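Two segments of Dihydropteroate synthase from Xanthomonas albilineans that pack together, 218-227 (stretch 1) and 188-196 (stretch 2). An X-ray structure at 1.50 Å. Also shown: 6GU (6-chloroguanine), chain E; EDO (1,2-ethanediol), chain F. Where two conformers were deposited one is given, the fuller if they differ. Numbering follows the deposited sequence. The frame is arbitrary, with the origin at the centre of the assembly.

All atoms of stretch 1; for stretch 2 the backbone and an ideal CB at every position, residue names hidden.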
# COMPACT_ATOMS: atom_id res chain seq x y z
N PRO A 218 7.96 13.47 -17.67
CA PRO A 218 7.68 12.73 -16.42
C PRO A 218 6.62 13.40 -15.55
O PRO A 218 6.54 14.64 -15.50
CB PRO A 218 9.01 12.71 -15.68
CG PRO A 218 10.03 13.04 -16.71
CD PRO A 218 9.38 13.88 -17.74
N VAL A 219 5.81 12.58 -14.86
CA VAL A 219 4.70 13.07 -14.04
C VAL A 219 4.99 12.81 -12.57
O VAL A 219 5.38 11.69 -12.18
CB VAL A 219 3.36 12.42 -14.50
CG1 VAL A 219 2.18 12.75 -13.57
CG2 VAL A 219 3.02 12.76 -15.95
N LEU A 220 4.82 13.85 -11.75
CA LEU A 220 4.98 13.78 -10.31
C LEU A 220 3.57 13.75 -9.71
O LEU A 220 2.71 14.51 -10.14
CB LEU A 220 5.74 15.03 -9.82
CG LEU A 220 6.10 15.13 -8.33
CD1 LEU A 220 7.29 16.03 -8.13
CD2 LEU A 220 4.95 15.56 -7.45
N ALA A 221 3.35 12.89 -8.71
CA ALA A 221 2.05 12.81 -8.01
C ALA A 221 2.35 12.98 -6.54
O ALA A 221 3.23 12.33 -6.03
CB ALA A 221 1.40 11.45 -8.24
N GLY A 222 1.61 13.84 -5.89
CA GLY A 222 1.75 14.07 -4.46
C GLY A 222 0.39 13.99 -3.78
O GLY A 222 -0.39 14.94 -3.88
N LEU A 223 0.07 12.88 -3.11
CA LEU A 223 -1.23 12.78 -2.43
C LEU A 223 -0.99 12.57 -0.94
O LEU A 223 -1.93 12.32 -0.18
CB LEU A 223 -2.03 11.57 -2.99
CG LEU A 223 -2.41 11.59 -4.47
CD1 LEU A 223 -1.60 10.57 -5.25
CD2 LEU A 223 -3.85 11.26 -4.66
N SER A 224 0.26 12.72 -0.52
CA SER A 224 0.70 12.40 0.83
C SER A 224 -0.05 13.07 1.97
O SER A 224 0.03 14.27 2.19
CB SER A 224 2.20 12.63 0.97
OG SER A 224 2.63 12.05 2.18
N ARG A 225 -0.78 12.23 2.75
CA ARG A 225 -1.54 12.61 3.94
C ARG A 225 -2.54 13.72 3.67
O ARG A 225 -2.96 14.42 4.60
CB ARG A 225 -0.59 13.00 5.09
CG ARG A 225 0.39 11.88 5.48
CD ARG A 225 1.29 12.42 6.55
NE ARG A 225 2.23 11.41 7.06
CZ ARG A 225 2.82 11.51 8.25
NH1 ARG A 225 2.62 12.57 9.02
NH2 ARG A 225 3.63 10.54 8.66
N LYS A 226 -2.94 13.84 2.40
CA LYS A 226 -3.84 14.93 2.04
C LYS A 226 -5.28 14.69 2.48
O LYS A 226 -5.67 13.54 2.75
CB LYS A 226 -3.73 15.24 0.56
CG LYS A 226 -2.35 15.86 0.26
CD LYS A 226 -2.24 16.38 -1.14
CE LYS A 226 -1.01 17.26 -1.19
NZ LYS A 226 -0.72 17.62 -2.57
N ARG A 227 -6.07 15.78 2.56
CA ARG A 227 -7.46 15.73 3.01
C ARG A 227 -8.25 14.69 2.26
O ARG A 227 -9.04 14.00 2.90
CB ARG A 227 -8.13 17.13 2.88
CG ARG A 227 -9.62 17.15 3.28
CD ARG A 227 -10.26 18.53 3.12
NE ARG A 227 -9.63 19.53 4.00
CZ ARG A 227 -10.05 19.84 5.22
NH1 ARG A 227 -11.15 19.29 5.72
NH2 ARG A 227 -9.39 20.74 5.94
N UNK A 188 9.01 18.55 -15.74
CA UNK A 188 8.19 17.53 -15.09
C UNK A 188 6.85 18.21 -14.93
O UNK A 188 6.81 19.45 -14.85
CB UNK A 188 8.77 17.04 -13.76
N UNK A 189 5.76 17.43 -14.91
CA UNK A 189 4.43 18.02 -14.69
C UNK A 189 3.76 17.35 -13.51
O UNK A 189 4.13 16.24 -13.14
CB UNK A 189 3.56 17.89 -15.94
N UNK A 190 2.79 18.03 -12.91
CA UNK A 190 2.14 17.49 -11.73
C UNK A 190 0.70 18.02 -11.75
O UNK A 190 0.51 19.24 -11.84
CB UNK A 190 2.88 17.88 -10.45
N UNK A 191 -0.31 17.14 -11.61
CA UNK A 191 -1.72 17.62 -11.61
C UNK A 191 -2.13 18.41 -10.39
O UNK A 191 -3.25 18.94 -10.34
CB UNK A 191 -2.67 16.43 -11.74
N UNK A 192 -1.27 18.43 -9.38
CA UNK A 192 -1.53 19.20 -8.17
C UNK A 192 -2.67 18.68 -7.34
O UNK A 192 -3.65 19.40 -7.10
CB UNK A 192 -1.81 20.66 -8.54
N UNK A 193 -2.57 17.40 -6.91
CA UNK A 193 -3.63 16.84 -6.08
C UNK A 193 -3.86 17.70 -4.83
O UNK A 193 -2.91 18.12 -4.18
CB UNK A 193 -3.29 15.40 -5.68
N UNK A 194 -5.13 18.00 -4.55
CA UNK A 194 -5.52 18.77 -3.38
C UNK A 194 -5.50 20.28 -3.52
O UNK A 194 -6.00 20.97 -2.63
CB UNK A 194 -4.60 18.39 -2.22
N UNK A 195 -4.95 20.81 -4.64
CA UNK A 195 -4.91 22.27 -4.86
C UNK A 195 -6.13 22.71 -5.66
O UNK A 195 -6.16 22.55 -6.88
CB UNK A 195 -3.63 22.68 -5.59
N UNK A 196 -7.13 23.23 -4.95
CA UNK A 196 -8.38 23.67 -5.55
C UNK A 196 -9.12 22.54 -6.22
O UNK A 196 -9.58 22.67 -7.36
CB UNK A 196 -8.12 24.79 -6.56
CL6 6GU E . 1.08 17.65 -4.73
N1 6GU E . 3.12 18.60 -5.79
C2 6GU E . 4.18 19.50 -5.78
N2 6GU E . 4.87 19.53 -6.90
N3 6GU E . 4.51 20.34 -4.73
C4 6GU E . 3.66 20.25 -3.65
C5 6GU E . 2.55 19.37 -3.60
C6 6GU E . 2.37 18.60 -4.71
N7 6GU E . 1.89 19.54 -2.39
C8 6GU E . 2.63 20.52 -1.74
N9 6GU E . 3.69 20.96 -2.46
C1 EDO F . -4.87 18.56 2.43
O1 EDO F . -3.79 18.20 3.24
C2 EDO F . -4.38 18.80 1.01
O2 EDO F . -5.50 18.94 0.15

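Position 188 lies beside P218 in an extended strand, and its CA-to-CB bond points sideways. The ideal CB sits 3.7 Å from P218 O, and the P218 ring offers an apolar surface with no free donor, so a medium-sized apolar side chain would suit. The residue is L188; its CD2 comes within 4.3 Å of P218 CB.

Position 189 is fixed first by its backbone. Its N donates to P218 O at 3.0 Å, and its O accepts from L220 N at 2.8 Å, both nearly straight, which forms a single bridge with V219. The side chain is left free, pointing sideways with V219 CG2 5.2 Å from the ideal CB. A branched apolar residue such as valine or isoleucine, or a leucine, would fit. It is I189, whose CG1 approaches V219 CG2 to 3.9 Å.

At 190 the CB again points sideways, on the side of the 6-chloroguanine, whose N1 and N2 both lie within reach of a short side chain. N2 is a donor, so an acceptor is wanted: aspartate or asparagine, perhaps glutamate. The deposited D190 takes the 2.8 Å hydrogen bond from 6GU N2 to its OD2. Its OD1 accepts at 2.6 Å from a water that in turn accepts from G222 N at 3.0 Å, so one carboxylate serves both the ligand and the neighbouring backbone.

Position 191 has phi -70° and psi -9°, and no atom of stretch 1 lies within 5.5 Å of its ideal CB. Many residues would do, and the phi is comfortable for proline. It is P191, which rests its CD 3.4 Å from L220 O and 4.3 Å from V219 CG1.

At 192 the CB would point away, and phi and psi of 68° and 58° favour glycine. G192 opens a type II turn; its N donates to D190 OD1 at 2.8 Å, and its O accepts from the N of 195 at 3.1 Å.

Position 193 points toward stretch 1. Its ideal CB is 3.4 Å from G222 O and 4.1 Å from L223 CG, with the methyl of A221 farther along, so a large flat or long apolar side chain is called for: phenylalanine, leucine or methionine. F193 fills it. L223 CD2 lies 4.0 Å from the ring centroid, over one face, while A221 CB meets the edge, 3.8 Å from F193 CE2.

At 194 a CB would point toward K226, a tight 3.3 Å from its CD. With phi at 86° as well, glycine is the natural reading, and it is G194; an ethanediol, probably a crystallisation additive, also occupies the space.

Position 195 closes the turn, its CB beyond reach of stretch 1, so the choice is broad; a long side chain could still return toward K226 and the ligand. F195 does, bringing CE1 3.8 Å from K226 NZ and its ring edge to 6GU N7.

Position 196 is out of reach, and its positive phi favours glycine: G196.

Stretch 2 188-196: LIDPGFGFG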
# COMPACT_ATOMS: atom_id res chain seq x y z
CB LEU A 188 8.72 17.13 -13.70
CG LEU A 188 10.10 16.45 -13.67
CD1 LEU A 188 11.19 17.45 -13.42
CD2 LEU A 188 10.14 15.41 -12.57
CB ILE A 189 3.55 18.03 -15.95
CG1 ILE A 189 3.31 16.57 -16.48
CG2 ILE A 189 4.14 18.99 -16.99
CD1 ILE A 189 2.34 16.48 -17.68
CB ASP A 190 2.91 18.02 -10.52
CG ASP A 190 2.41 17.61 -9.16
OD1 ASP A 190 1.22 17.25 -9.04
OD2 ASP A 190 3.18 17.68 -8.21
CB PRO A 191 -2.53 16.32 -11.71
CG PRO A 191 -1.67 15.30 -11.08
CD PRO A 191 -0.25 15.65 -11.49
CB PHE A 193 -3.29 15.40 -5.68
CG PHE A 193 -3.30 14.43 -6.84
CD1 PHE A 193 -4.49 13.99 -7.37
CD2 PHE A 193 -2.11 13.88 -7.32
CE1 PHE A 193 -4.50 13.07 -8.44
CE2 PHE A 193 -2.13 12.95 -8.37
CZ PHE A 193 -3.32 12.55 -8.92
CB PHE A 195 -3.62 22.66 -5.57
CG PHE A 195 -2.40 22.55 -4.68
CD1 PHE A 195 -1.71 21.35 -4.58
CD2 PHE A 195 -1.93 23.65 -3.98
CE1 PHE A 195 -0.55 21.26 -3.80
CE2 PHE A 195 -0.78 23.56 -3.19
CZ PHE A 195 -0.10 22.36 -3.10
O HOH W 1 0.14 16.26 -6.84
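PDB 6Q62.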